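Local atomic coordinates of transposon Tn7 transposition protein TnsA (Escherichia coli, PDB entry 1T0F), a protein that forms the Tn7 transposase together with TnsB and, as a metal-dependent endonuclease, breaks the 5' DNA strands during transposition. Residues G101-V106 against D142-E147; Q95-S100 against L149-R154; S115-V120 against I132-A137. One frame throughout, in Å; residues are numbered along the deposited sequence.

Contact 1: G101-V106 against D142-E147; sequences GIKHPV and DERTLE. With MLA (malonic acid), chain F.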
ATOM      1  N   GLY A 101       1.809  13.600 -25.456  1.00 32.18           N
ATOM      2  CA  GLY A 101       0.926  14.746 -25.582  1.00 29.85           C
ATOM      3  C   GLY A 101       0.143  15.003 -24.308  1.00 28.24           C
ATOM      4  O   GLY A 101      -1.043  15.332 -24.349  1.00 29.25           O
ATOM      5  N   ILE A 102       0.817  14.850 -23.174  1.00 26.89           N
ATOM      6  CA  ILE A 102       0.214  15.061 -21.867  1.00 26.56           C
ATOM      7  C   ILE A 102       1.036  16.097 -21.112  1.00 25.85           C
ATOM      8  O   ILE A 102       2.257  16.047 -21.135  1.00 26.01           O
ATOM      9  CB  ILE A 102       0.215  13.752 -21.028  1.00 26.04           C
ATOM     10  CG1 ILE A 102      -0.697  12.711 -21.680  1.00 27.74           C
ATOM     11  CG2 ILE A 102      -0.220  14.042 -19.599  1.00 25.02           C
ATOM     12  CD1 ILE A 102      -0.742  11.385 -20.937  1.00 29.56           C
ATOM     13  N   LYS A 103       0.372  17.031 -20.444  1.00 26.24           N
ATOM     14  CA  LYS A 103       1.083  18.040 -19.668  1.00 27.36           C
ATOM     15  C   LYS A 103       1.658  17.341 -18.437  1.00 27.15           C
ATOM     16  O   LYS A 103       0.916  16.755 -17.649  1.00 24.14           O
ATOM     17  CB  LYS A 103       0.123  19.147 -19.221  1.00 31.24           C
ATOM     18  CG  LYS A 103       0.741  20.179 -18.279  1.00 34.72           C
ATOM     19  CD  LYS A 103       1.318  21.383 -19.027  1.00 39.68           C
ATOM     20  CE  LYS A 103       2.410  20.994 -20.006  1.00 42.81           C
ATOM     21  NZ  LYS A 103       2.957  22.189 -20.719  1.00 46.61           N
ATOM     22  N   HIS A 104       2.973  17.390 -18.270  1.00 26.13           N
ATOM     23  CA  HIS A 104       3.591  16.747 -17.116  1.00 26.88           C
ATOM     24  C   HIS A 104       3.097  17.383 -15.812  1.00 28.45           C
ATOM     25  O   HIS A 104       2.881  18.598 -15.751  1.00 29.58           O
ATOM     26  CB  HIS A 104       5.114  16.874 -17.192  1.00 27.65           C
ATOM     27  CG  HIS A 104       5.831  16.134 -16.106  1.00 25.32           C
ATOM     28  ND1 HIS A 104       6.447  14.920 -16.317  1.00 27.84           N
ATOM     29  CD2 HIS A 104       6.012  16.425 -14.798  1.00 24.83           C
ATOM     30  CE1 HIS A 104       6.977  14.495 -15.182  1.00 23.81           C
ATOM     31  NE2 HIS A 104       6.726  15.390 -14.245  1.00 27.30           N
ATOM     32  N   PRO A 105       2.891  16.566 -14.759  1.00 26.59           N
ATOM     33  CA  PRO A 105       2.429  17.058 -13.459  1.00 26.54           C
ATOM     34  C   PRO A 105       3.259  18.255 -13.002  1.00 28.22           C
ATOM     35  O   PRO A 105       4.493  18.208 -12.995  1.00 25.43           O
ATOM     36  CB  PRO A 105       2.610  15.845 -12.554  1.00 27.22           C
ATOM     37  CG  PRO A 105       2.216  14.722 -13.478  1.00 24.19           C
ATOM     38  CD  PRO A 105       2.931  15.087 -14.771  1.00 26.36           C
ATOM     39  N   VAL A 106       2.577  19.326 -12.623  1.00 29.44           N
ATOM     40  CA  VAL A 106       3.265  20.536 -12.194  1.00 31.35           C
ATOM     41  C   VAL A 106       2.415  21.325 -11.204  1.00 31.44           C
ATOM     42  O   VAL A 106       1.187  21.355 -11.313  1.00 32.26           O
ATOM     43  CB  VAL A 106       3.596  21.429 -13.427  1.00 31.42           C
ATOM     44  CG1 VAL A 106       2.324  21.723 -14.211  1.00 32.29           C
ATOM     45  CG2 VAL A 106       4.259  22.738 -12.980  1.00 33.11           C
ATOM     46  N   ASP A 142     -12.030  10.496 -13.813  1.00 27.69           N
ATOM     47  CA  ASP A 142     -11.415  11.820 -13.933  1.00 28.40           C
ATOM     48  C   ASP A 142     -10.356  11.868 -15.039  1.00 27.52           C
ATOM     49  O   ASP A 142      -9.386  11.106 -15.031  1.00 24.83           O
ATOM     50  CB  ASP A 142     -10.800  12.225 -12.591  1.00 31.14           C
ATOM     51  CG  ASP A 142     -10.286  13.649 -12.590  1.00 36.20           C
ATOM     52  OD1 ASP A 142     -11.117  14.582 -12.588  1.00 38.37           O
ATOM     53  OD2 ASP A 142      -9.050  13.834 -12.603  1.00 36.92           O
ATOM     54  N   GLU A 143     -10.538  12.777 -15.992  1.00 24.41           N
ATOM     55  CA  GLU A 143      -9.613  12.896 -17.111  1.00 24.18           C
ATOM     56  C   GLU A 143      -8.153  13.148 -16.727  1.00 22.49           C
ATOM     57  O   GLU A 143      -7.255  12.500 -17.266  1.00 21.76           O
ATOM     58  CB  GLU A 143     -10.123  13.973 -18.080  1.00 28.99           C
ATOM     59  CG  GLU A 143     -11.503  13.623 -18.638  1.00 35.14           C
ATOM     60  CD  GLU A 143     -12.155  14.764 -19.397  1.00 39.74           C
ATOM     61  OE1 GLU A 143     -12.181  15.889 -18.863  1.00 42.88           O
ATOM     62  OE2 GLU A 143     -12.654  14.531 -20.520  1.00 42.18           O
ATOM     63  N   ARG A 144      -7.901  14.067 -15.802  1.00 21.30           N
ATOM     64  CA  ARG A 144      -6.519  14.334 -15.404  1.00 22.03           C
ATOM     65  C   ARG A 144      -5.914  13.121 -14.686  1.00 21.96           C
ATOM     66  O   ARG A 144      -4.737  12.809 -14.864  1.00 21.47           O
ATOM     67  CB  ARG A 144      -6.444  15.565 -14.498  1.00 23.36           C
ATOM     68  CG  ARG A 144      -5.027  15.912 -14.050  1.00 25.28           C
ATOM     69  CD  ARG A 144      -4.084  16.025 -15.248  1.00 25.26           C
ATOM     70  NE  ARG A 144      -2.761  16.521 -14.871  1.00 25.45           N
ATOM     71  CZ  ARG A 144      -1.733  16.615 -15.710  1.00 25.15           C
ATOM     72  NH1 ARG A 144      -1.867  16.243 -16.976  1.00 22.92           N
ATOM     73  NH2 ARG A 144      -0.569  17.097 -15.287  1.00 26.98           N
ATOM     74  N   THR A 145      -6.721  12.436 -13.880  1.00 21.37           N
ATOM     75  CA  THR A 145      -6.231  11.252 -13.172  1.00 21.13           C
ATOM     76  C   THR A 145      -5.804  10.233 -14.214  1.00 18.39           C
ATOM     77  O   THR A 145      -4.741   9.621 -14.091  1.00 19.24           O
ATOM     78  CB  THR A 145      -7.313  10.641 -12.267  1.00 20.41           C
ATOM     79  OG1 THR A 145      -7.620  11.562 -11.219  1.00 23.22           O
ATOM     80  CG2 THR A 145      -6.830   9.321 -11.651  1.00 20.52           C
ATOM     81  N   LEU A 146      -6.628  10.065 -15.247  1.00 18.72           N
ATOM     82  CA  LEU A 146      -6.335   9.133 -16.330  1.00 19.18           C
ATOM     83  C   LEU A 146      -5.071   9.547 -17.091  1.00 21.96           C
ATOM     84  O   LEU A 146      -4.295   8.691 -17.519  1.00 18.44           O
ATOM     85  CB  LEU A 146      -7.521   9.035 -17.303  1.00 21.17           C
ATOM     86  CG  LEU A 146      -8.795   8.344 -16.789  1.00 20.86           C
ATOM     87  CD1 LEU A 146      -9.882   8.408 -17.858  1.00 21.75           C
ATOM     88  CD2 LEU A 146      -8.499   6.875 -16.434  1.00 20.34           C
ATOM     89  N   GLU A 147      -4.854  10.849 -17.268  1.00 20.55           N
ATOM     90  CA  GLU A 147      -3.642  11.288 -17.971  1.00 21.84           C
ATOM     91  C   GLU A 147      -2.402  10.910 -17.165  1.00 18.30           C
ATOM     92  O   GLU A 147      -1.414  10.428 -17.718  1.00 20.30           O
ATOM     93  CB  GLU A 147      -3.624  12.809 -18.184  1.00 23.73           C
ATOM     94  CG  GLU A 147      -4.682  13.356 -19.113  1.00 27.89           C
ATOM     95  CD  GLU A 147      -4.485  14.842 -19.375  1.00 30.71           C
ATOM     96  OE1 GLU A 147      -4.243  15.588 -18.406  1.00 31.19           O
ATOM     97  OE2 GLU A 147      -4.570  15.260 -20.546  1.00 34.41           O
TER
HETATM   98  C1  MLA F1001      -1.183  18.084 -11.918  1.00 36.18           C
HETATM   99  O1A MLA F1001      -2.111  17.433 -12.282  1.00 32.91           O
HETATM  100  O1B MLA F1001      -0.315  18.642 -12.774  1.00 32.77           O
HETATM  101  C2  MLA F1001      -0.819  18.390 -10.466  1.00 35.77           C
HETATM  102  C3  MLA F1001      -1.907  18.142  -9.435  1.00 39.81           C
HETATM  103  O3A MLA F1001      -2.782  18.903  -9.158  1.00 40.31           O
HETATM  104  O3B MLA F1001      -1.790  16.931  -8.847  1.00 42.59           O
HETATM  105  O   HOH W   1      -2.501  17.370 -20.167  1.00 33.94           O
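Arg144 spans this contact from the helix to the loop. Its CG stands anti to the backbone N (chi1 -180°) and the chain bends once, at chi2, so that the guanidinium lies end-on against the loop 101-106. Both terminal nitrogens grip one backbone oxygen: Arg144 NH1 meets Lys103 O at 2.9 Å, in the carbonyl plane and on a lone pair, while Arg144 NH2 approaches the same Lys103 O at 2.8 Å from above that plane. Arg144 NE points almost straight (171°) at O1A of a bound malonic acid, 2.8 Å away, and NH2 bonds to its O1B, which also accepts from Val106 N. The ligand, probably from the crystallisation liquor, thus bridges loop and helix. On the far side, Arg144 NH1 forms a salt bridge with Glu147 OE1 at 2.8 Å, and with partners all round the guanidinium edge its rotation is fixed.

Alongside, Ile102 and Glu147 run antiparallel, CG2 of Ile102 3.9 Å from Glu147 CB. Asp142 caps the helix, its OD2 accepting from Thr145 N through the anti lone pair. The loop, part of a helix-turn-helix motif assigned by similarity, follows helix 90-100, which ends in a Schellman motif at Gly101, where the backbone also bonds to another protein chain. It leads into strand 106-107; Ile102 and Pro105 pack further along helix 143-159, on Leu151, and His104 NE2 bonds to Gln112 O.

Contact 2: Q95-S100 against L149-R154; sequences QIAIDS and LELERR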
ATOM      1  N   GLN A  95      10.081  13.149 -20.710  1.00 26.70           N
ATOM      2  CA  GLN A  95      10.068  12.734 -22.110  1.00 26.48           C
ATOM      3  C   GLN A  95       8.786  11.999 -22.482  1.00 26.17           C
ATOM      4  O   GLN A  95       8.278  12.159 -23.588  1.00 24.45           O
ATOM      5  CB  GLN A  95      11.277  11.840 -22.409  1.00 28.74           C
ATOM      6  CG  GLN A  95      11.450  11.489 -23.885  1.00 33.49           C
ATOM      7  CD  GLN A  95      11.644  12.722 -24.761  1.00 36.19           C
ATOM      8  OE1 GLN A  95      12.542  13.532 -24.522  1.00 36.87           O
ATOM      9  NE2 GLN A  95      10.802  12.867 -25.781  1.00 35.77           N
ATOM     10  N   ILE A  96       8.267  11.184 -21.565  1.00 25.65           N
ATOM     11  CA  ILE A  96       7.035  10.441 -21.829  1.00 23.86           C
ATOM     12  C   ILE A  96       5.859  11.398 -22.042  1.00 22.99           C
ATOM     13  O   ILE A  96       5.045  11.209 -22.950  1.00 23.80           O
ATOM     14  CB  ILE A  96       6.707   9.474 -20.656  1.00 23.45           C
ATOM     15  CG1 ILE A  96       7.771   8.375 -20.587  1.00 24.15           C
ATOM     16  CG2 ILE A  96       5.323   8.842 -20.857  1.00 22.26           C
ATOM     17  CD1 ILE A  96       7.690   7.509 -19.335  1.00 25.84           C
ATOM     18  N   ALA A  97       5.772  12.419 -21.199  1.00 22.91           N
ATOM     19  CA  ALA A  97       4.696  13.403 -21.311  1.00 26.22           C
ATOM     20  C   ALA A  97       4.757  14.067 -22.686  1.00 27.93           C
ATOM     21  O   ALA A  97       3.741  14.213 -23.369  1.00 29.33           O
ATOM     22  CB  ALA A  97       4.828  14.451 -20.210  1.00 24.98           C
ATOM     23  N   ILE A  98       5.958  14.463 -23.092  1.00 30.52           N
ATOM     24  CA  ILE A  98       6.139  15.097 -24.390  1.00 32.21           C
ATOM     25  C   ILE A  98       5.688  14.159 -25.507  1.00 32.85           C
ATOM     26  O   ILE A  98       4.894  14.540 -26.368  1.00 33.23           O
ATOM     27  CB  ILE A  98       7.621  15.485 -24.611  1.00 32.48           C
ATOM     28  CG1 ILE A  98       8.014  16.589 -23.627  1.00 33.74           C
ATOM     29  CG2 ILE A  98       7.837  15.939 -26.050  1.00 35.58           C
ATOM     30  CD1 ILE A  98       9.490  16.952 -23.652  1.00 34.85           C
ATOM     31  N   ASP A  99       6.176  12.923 -25.482  1.00 33.14           N
ATOM     32  CA  ASP A  99       5.822  11.957 -26.515  1.00 34.78           C
ATOM     33  C   ASP A  99       4.349  11.569 -26.546  1.00 34.50           C
ATOM     34  O   ASP A  99       3.816  11.242 -27.609  1.00 34.53           O
ATOM     35  CB  ASP A  99       6.659  10.683 -26.374  1.00 38.91           C
ATOM     36  CG  ASP A  99       8.140  10.929 -26.589  1.00 42.60           C
ATOM     37  OD1 ASP A  99       8.483  11.769 -27.448  1.00 44.93           O
ATOM     38  OD2 ASP A  99       8.958  10.273 -25.911  1.00 45.49           O
ATOM     39  N   SER A 100       3.691  11.611 -25.391  1.00 32.85           N
ATOM     40  CA  SER A 100       2.289  11.217 -25.307  1.00 32.26           C
ATOM     41  C   SER A 100       1.302  12.370 -25.444  1.00 32.22           C
ATOM     42  O   SER A 100       0.093  12.146 -25.530  1.00 31.25           O
ATOM     43  CB  SER A 100       2.031  10.496 -23.982  1.00 33.31           C
ATOM     44  OG  SER A 100       2.243  11.375 -22.891  1.00 34.15           O
ATOM     45  N   LEU A 149      -2.167   8.558 -14.971  1.00 19.63           N
ATOM     46  CA  LEU A 149      -2.046   7.105 -14.939  1.00 18.72           C
ATOM     47  C   LEU A 149      -1.415   6.631 -16.245  1.00 18.75           C
ATOM     48  O   LEU A 149      -0.638   5.682 -16.248  1.00 19.09           O
ATOM     49  CB  LEU A 149      -3.418   6.457 -14.742  1.00 17.50           C
ATOM     50  CG  LEU A 149      -4.026   6.573 -13.345  1.00 17.16           C
ATOM     51  CD1 LEU A 149      -5.479   6.080 -13.372  1.00 16.86           C
ATOM     52  CD2 LEU A 149      -3.196   5.748 -12.348  1.00 17.72           C
ATOM     53  N   GLU A 150      -1.739   7.290 -17.362  1.00 18.18           N
ATOM     54  CA  GLU A 150      -1.154   6.893 -18.645  1.00 18.30           C
ATOM     55  C   GLU A 150       0.357   7.151 -18.633  1.00 19.98           C
ATOM     56  O   GLU A 150       1.140   6.353 -19.158  1.00 17.85           O
ATOM     57  CB  GLU A 150      -1.822   7.653 -19.800  1.00 17.94           C
ATOM     58  CG  GLU A 150      -1.257   7.374 -21.188  1.00 20.51           C
ATOM     59  CD  GLU A 150      -1.309   5.908 -21.596  1.00 24.75           C
ATOM     60  OE1 GLU A 150      -2.038   5.113 -20.954  1.00 24.69           O
ATOM     61  OE2 GLU A 150      -0.626   5.557 -22.583  1.00 24.63           O
ATOM     62  N   LEU A 151       0.773   8.267 -18.043  1.00 19.82           N
ATOM     63  CA  LEU A 151       2.208   8.568 -17.967  1.00 20.99           C
ATOM     64  C   LEU A 151       2.908   7.452 -17.195  1.00 19.89           C
ATOM     65  O   LEU A 151       3.952   6.934 -17.607  1.00 18.33           O
ATOM     66  CB  LEU A 151       2.448   9.886 -17.230  1.00 21.72           C
ATOM     67  CG  LEU A 151       2.028  11.183 -17.925  1.00 25.66           C
ATOM     68  CD1 LEU A 151       2.339  12.363 -17.007  1.00 23.94           C
ATOM     69  CD2 LEU A 151       2.768  11.320 -19.260  1.00 25.95           C
ATOM     70  N   GLU A 152       2.318   7.103 -16.057  1.00 19.25           N
ATOM     71  CA  GLU A 152       2.851   6.060 -15.187  1.00 19.20           C
ATOM     72  C   GLU A 152       2.862   4.712 -15.908  1.00 19.13           C
ATOM     73  O   GLU A 152       3.829   3.950 -15.809  1.00 18.61           O
ATOM     74  CB  GLU A 152       1.998   5.976 -13.916  1.00 19.69           C
ATOM     75  CG  GLU A 152       2.562   5.055 -12.848  1.00 20.99           C
ATOM     76  CD  GLU A 152       1.717   5.032 -11.584  1.00 23.44           C
ATOM     77  OE1 GLU A 152       0.680   5.736 -11.531  1.00 22.78           O
ATOM     78  OE2 GLU A 152       2.096   4.306 -10.643  1.00 22.23           O
ATOM     79  N   ARG A 153       1.782   4.418 -16.629  1.00 19.61           N
ATOM     80  CA  ARG A 153       1.693   3.157 -17.357  1.00 20.73           C
ATOM     81  C   ARG A 153       2.837   3.048 -18.354  1.00 20.69           C
ATOM     82  O   ARG A 153       3.532   2.031 -18.407  1.00 19.93           O
ATOM     83  CB  ARG A 153       0.358   3.056 -18.096  1.00 20.74           C
ATOM     84  CG  ARG A 153       0.152   1.716 -18.803  1.00 23.10           C
ATOM     85  CD  ARG A 153      -1.066   1.770 -19.726  1.00 22.11           C
ATOM     86  NE  ARG A 153      -0.813   2.554 -20.936  1.00 22.02           N
ATOM     87  CZ  ARG A 153      -0.101   2.125 -21.975  1.00 25.50           C
ATOM     88  NH1 ARG A 153       0.439   0.910 -21.969  1.00 26.73           N
ATOM     89  NH2 ARG A 153       0.082   2.915 -23.023  1.00 25.38           N
ATOM     90  N   ARG A 154       3.037   4.102 -19.141  1.00 19.69           N
ATOM     91  CA  ARG A 154       4.104   4.116 -20.136  1.00 20.47           C
ATOM     92  C   ARG A 154       5.480   3.973 -19.504  1.00 18.15           C
ATOM     93  O   ARG A 154       6.357   3.309 -20.058  1.00 20.35           O
ATOM     94  CB  ARG A 154       4.044   5.410 -20.959  1.00 21.02           C
ATOM     95  CG  ARG A 154       2.809   5.501 -21.829  1.00 23.04           C
ATOM     96  CD  ARG A 154       2.848   6.736 -22.724  1.00 26.40           C
ATOM     97  NE  ARG A 154       1.670   6.803 -23.583  1.00 27.76           N
ATOM     98  CZ  ARG A 154       1.714   7.048 -24.889  1.00 31.06           C
ATOM     99  NH1 ARG A 154       2.879   7.251 -25.490  1.00 29.93           N
ATOM    100  NH2 ARG A 154       0.593   7.079 -25.599  1.00 32.06           N
TER
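Apolar packing carries the centre of this helix-helix contact. Leu151 directs CD2 at the backbone of the other helix, 3.5 Å from Ala97 CA, and the same methyl touches Ala97 CB, Ile96 CG2 and Ser100 OG. Ile96 and Arg154 lie flank to flank with their tips pointing opposite ways, Ile96 CG2, anti to the backbone N, being 3.7 Å from Arg154 CB and as close to CD. Ser100 CB sits over the centre of one face of the Arg154 guanidinium, 3.5 Å above its plane. The axes of the two short segments approach to 9.7 Å and cross at 113°, steeply enough to confine the meeting to a few residues. Helix segment 95-100 belongs to a stretch assigned by similarity to a helix-turn-helix motif, within the PDDEXK-type endonuclease domain.

Polar contacts adjoin this patch. Ser100 OG turns back to Ile96 O, which already accepts from Ser100 N. Glu150 OE2 takes Arg154 NE on its anti lone pair and Arg153 NH2 on its syn lone pair; Arg153 NE completes a side-on grip through OE1. An alanine in place of Arg154 would remove the bonds to Glu150 and to an acidic side chain of another protein chain, and would probably loosen the packing over Ser100 and Ile96.

Contact 3: S115-V120 against I132-A137; sequences STDFLV and IQVKPA. With MG (magnesium ion), chain E.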
ATOM      1  N   SER A 115       5.199   9.397  -8.533  1.00 23.25           N
ATOM      2  CA  SER A 115       5.536   8.222  -7.732  1.00 21.64           C
ATOM      3  C   SER A 115       4.487   7.123  -7.898  1.00 20.80           C
ATOM      4  O   SER A 115       3.317   7.396  -8.172  1.00 20.15           O
ATOM      5  CB  SER A 115       5.681   8.598  -6.249  1.00 21.64           C
ATOM      6  OG  SER A 115       4.465   9.065  -5.686  1.00 22.60           O
ATOM      7  N   THR A 116       4.934   5.880  -7.764  1.00 20.42           N
ATOM      8  CA  THR A 116       4.059   4.718  -7.870  1.00 19.84           C
ATOM      9  C   THR A 116       3.890   4.236  -6.437  1.00 19.70           C
ATOM     10  O   THR A 116       4.869   4.094  -5.703  1.00 19.59           O
ATOM     11  CB  THR A 116       4.700   3.634  -8.762  1.00 21.03           C
ATOM     12  OG1 THR A 116       4.685   4.085 -10.120  1.00 21.78           O
ATOM     13  CG2 THR A 116       3.921   2.321  -8.674  1.00 21.56           C
ATOM     14  N   ASP A 117       2.652   3.986  -6.033  1.00 17.22           N
ATOM     15  CA  ASP A 117       2.394   3.614  -4.660  1.00 18.37           C
ATOM     16  C   ASP A 117       3.196   2.454  -4.095  1.00 17.15           C
ATOM     17  O   ASP A 117       3.624   2.531  -2.947  1.00 16.16           O
ATOM     18  CB  ASP A 117       0.898   3.404  -4.455  1.00 18.58           C
ATOM     19  CG  ASP A 117       0.102   4.664  -4.789  1.00 23.87           C
ATOM     20  OD1 ASP A 117       0.657   5.773  -4.614  1.00 28.74           O
ATOM     21  OD2 ASP A 117      -1.057   4.559  -5.225  1.00 21.75           O
ATOM     22  N   PHE A 118       3.403   1.400  -4.885  1.00 16.01           N
ATOM     23  CA  PHE A 118       4.182   0.245  -4.420  1.00 18.73           C
ATOM     24  C   PHE A 118       4.978  -0.415  -5.535  1.00 16.22           C
ATOM     25  O   PHE A 118       4.453  -0.661  -6.622  1.00 18.71           O
ATOM     26  CB  PHE A 118       3.278  -0.855  -3.834  1.00 17.43           C
ATOM     27  CG  PHE A 118       2.451  -0.430  -2.659  1.00 19.43           C
ATOM     28  CD1 PHE A 118       2.981  -0.434  -1.370  1.00 18.52           C
ATOM     29  CD2 PHE A 118       1.114  -0.070  -2.833  1.00 18.23           C
ATOM     30  CE1 PHE A 118       2.189  -0.090  -0.268  1.00 19.10           C
ATOM     31  CE2 PHE A 118       0.313   0.274  -1.743  1.00 17.48           C
ATOM     32  CZ  PHE A 118       0.848   0.264  -0.455  1.00 19.43           C
ATOM     33  N   LEU A 119       6.247  -0.701  -5.266  1.00 16.01           N
ATOM     34  CA  LEU A 119       7.083  -1.431  -6.215  1.00 16.88           C
ATOM     35  C   LEU A 119       7.376  -2.683  -5.394  1.00 18.10           C
ATOM     36  O   LEU A 119       7.958  -2.600  -4.312  1.00 17.32           O
ATOM     37  CB  LEU A 119       8.381  -0.686  -6.544  1.00 17.92           C
ATOM     38  CG  LEU A 119       9.336  -1.518  -7.410  1.00 17.19           C
ATOM     39  CD1 LEU A 119       8.677  -1.882  -8.731  1.00 20.10           C
ATOM     40  CD2 LEU A 119      10.621  -0.731  -7.667  1.00 20.51           C
ATOM     41  N   VAL A 120       6.966  -3.835  -5.906  1.00 19.81           N
ATOM     42  CA  VAL A 120       7.094  -5.080  -5.153  1.00 19.33           C
ATOM     43  C   VAL A 120       8.044  -6.079  -5.781  1.00 19.12           C
ATOM     44  O   VAL A 120       8.043  -6.263  -7.000  1.00 17.82           O
ATOM     45  CB  VAL A 120       5.687  -5.745  -5.007  1.00 19.19           C
ATOM     46  CG1 VAL A 120       5.752  -6.978  -4.087  1.00 18.22           C
ATOM     47  CG2 VAL A 120       4.687  -4.721  -4.460  1.00 18.61           C
ATOM     48  N   ILE A 132       2.361  -1.162  -8.463  1.00 19.71           N
ATOM     49  CA  ILE A 132       0.946  -0.905  -8.233  1.00 18.91           C
ATOM     50  C   ILE A 132       0.650   0.562  -7.935  1.00 19.34           C
ATOM     51  O   ILE A 132       1.360   1.202  -7.154  1.00 17.30           O
ATOM     52  CB  ILE A 132       0.410  -1.716  -7.014  1.00 21.11           C
ATOM     53  CG1 ILE A 132       0.421  -3.216  -7.318  1.00 22.58           C
ATOM     54  CG2 ILE A 132      -1.012  -1.255  -6.657  1.00 20.55           C
ATOM     55  CD1 ILE A 132      -0.211  -4.056  -6.221  1.00 27.68           C
ATOM     56  N   GLN A 133      -0.387   1.092  -8.581  1.00 18.02           N
ATOM     57  CA  GLN A 133      -0.855   2.442  -8.292  1.00 17.64           C
ATOM     58  C   GLN A 133      -2.254   2.195  -7.704  1.00 18.27           C
ATOM     59  O   GLN A 133      -3.057   1.449  -8.272  1.00 18.24           O
ATOM     60  CB  GLN A 133      -0.966   3.309  -9.557  1.00 18.92           C
ATOM     61  CG  GLN A 133      -1.612   4.680  -9.288  1.00 19.92           C
ATOM     62  CD  GLN A 133      -0.776   5.590  -8.394  1.00 22.28           C
ATOM     63  OE1 GLN A 133      -1.310   6.472  -7.712  1.00 24.21           O
ATOM     64  NE2 GLN A 133       0.535   5.398  -8.407  1.00 20.48           N
ATOM     65  N   VAL A 134      -2.519   2.806  -6.558  1.00 17.19           N
ATOM     66  CA  VAL A 134      -3.782   2.673  -5.845  1.00 20.98           C
ATOM     67  C   VAL A 134      -4.681   3.890  -6.125  1.00 22.07           C
ATOM     68  O   VAL A 134      -4.237   5.024  -6.011  1.00 20.96           O
ATOM     69  CB  VAL A 134      -3.481   2.568  -4.342  1.00 22.81           C
ATOM     70  CG1 VAL A 134      -4.727   2.605  -3.554  1.00 26.49           C
ATOM     71  CG2 VAL A 134      -2.698   1.287  -4.069  1.00 22.09           C
ATOM     72  N   LYS A 135      -5.936   3.654  -6.498  1.00 19.86           N
ATOM     73  CA  LYS A 135      -6.858   4.753  -6.796  1.00 21.42           C
ATOM     74  C   LYS A 135      -8.286   4.455  -6.388  1.00 23.70           C
ATOM     75  O   LYS A 135      -8.719   3.305  -6.441  1.00 23.42           O
ATOM     76  CB  LYS A 135      -6.909   5.028  -8.306  1.00 20.93           C
ATOM     77  CG  LYS A 135      -5.676   5.659  -8.929  1.00 22.48           C
ATOM     78  CD  LYS A 135      -5.461   7.068  -8.410  1.00 25.44           C
ATOM     79  CE  LYS A 135      -4.242   7.698  -9.068  1.00 26.17           C
ATOM     80  NZ  LYS A 135      -3.906   9.020  -8.468  1.00 27.22           N
ATOM     81  N   PRO A 136      -9.031   5.483  -5.945  1.00 24.53           N
ATOM     82  CA  PRO A 136     -10.422   5.224  -5.581  1.00 25.01           C
ATOM     83  C   PRO A 136     -11.021   4.911  -6.951  1.00 23.17           C
ATOM     84  O   PRO A 136     -10.607   5.504  -7.945  1.00 22.80           O
ATOM     85  CB  PRO A 136     -10.905   6.575  -5.061  1.00 26.17           C
ATOM     86  CG  PRO A 136      -9.665   7.165  -4.469  1.00 28.35           C
ATOM     87  CD  PRO A 136      -8.609   6.820  -5.496  1.00 25.92           C
ATOM     88  N   ALA A 137     -11.969   3.987  -7.027  1.00 23.43           N
ATOM     89  CA  ALA A 137     -12.553   3.644  -8.316  1.00 21.70           C
ATOM     90  C   ALA A 137     -13.154   4.857  -9.023  1.00 21.49           C
ATOM     91  O   ALA A 137     -13.057   4.981 -10.236  1.00 21.26           O
ATOM     92  CB  ALA A 137     -13.621   2.569  -8.135  1.00 22.81           C
TER
HETATM   93 MG    MG E1010      -2.444   6.496  -5.513  1.00 30.08          MG
HETATM   94  O   HOH W   2      -3.680   8.575  -5.795  1.00 39.80           O
HETATM   95  O   HOH W   3      -2.886   6.874  -3.025  1.00 36.36           O
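The Phe118 ring receives Val134 at its edge: CG2 lies near the ring plane, 3.9 Å from Phe118 CE2. The carboxylate of Asp117 and the amide of Gln133 cross obliquely, their planes 44° apart, and both turn an oxygen to the same magnesium ion. Asp117 OD2 binds it at 2.4 Å, Gln133 OE1 at 2.5 Å and Val134 O at 2.4 Å, alongside two waters. The metal draws Asp117 OD2 and Gln133 OE1 to within 3.1 Å of each other, a closeness of two acceptors that it probably offsets. Asp117 OD2 also accepts Val134 N on its anti lone pair, at 2.6 Å, so that the backbone fixes the carboxylate. Lys135 NZ donates to one metal-bound water, 2.7 Å away. Asp117 and Lys135 are catalytic residues, and the arrangement is consistent with a PDDEXK nuclease centre, Gln133 probably taking the usual acidic position.

Phe118 and Ile132 form an antiparallel hydrogen-bonded pair, Ile132 N reaching Phe118 O at 2.8 Å. Two residues, Asp117 and Phe118, stand opposite the single Ile132, a classic beta bulge, where the chain turns a corner and brings the carboxylate to the metal. The hairpin 115-122/129-134 forms the middle of the four-stranded mixed sheet, between strands 79-87 and 163-166. Helix 64-75 packs against Phe118 and Val134 and brings Glu66 beside Asp117, while Glu152 of helix 143-159 bonds to Gln133 NE2 and Thr116 OG1.

How the contacts relate
Helix 143-159 unites the three contacts. Its first turns meet the loop 101-106 in contact 1 and its middle crosses helix 90-100 in contact 2, while Glu152 and Leu149, from the same part of the helix, tie contact 2 to the metal-bearing hairpin of contact 3. Contact 1 is only partly buried and relies on an arginine, one backbone carbonyl and a bound malonic acid, probably ionised. Contacts 2 and 3 are buried, one chiefly aliphatic with an ionic fringe, the other built on strand pairing and metal ligands. Contacts 1 and 2 share Leu151 as a packing surface, whereas contact 1 meets contact 3 through Thr145 on Lys135.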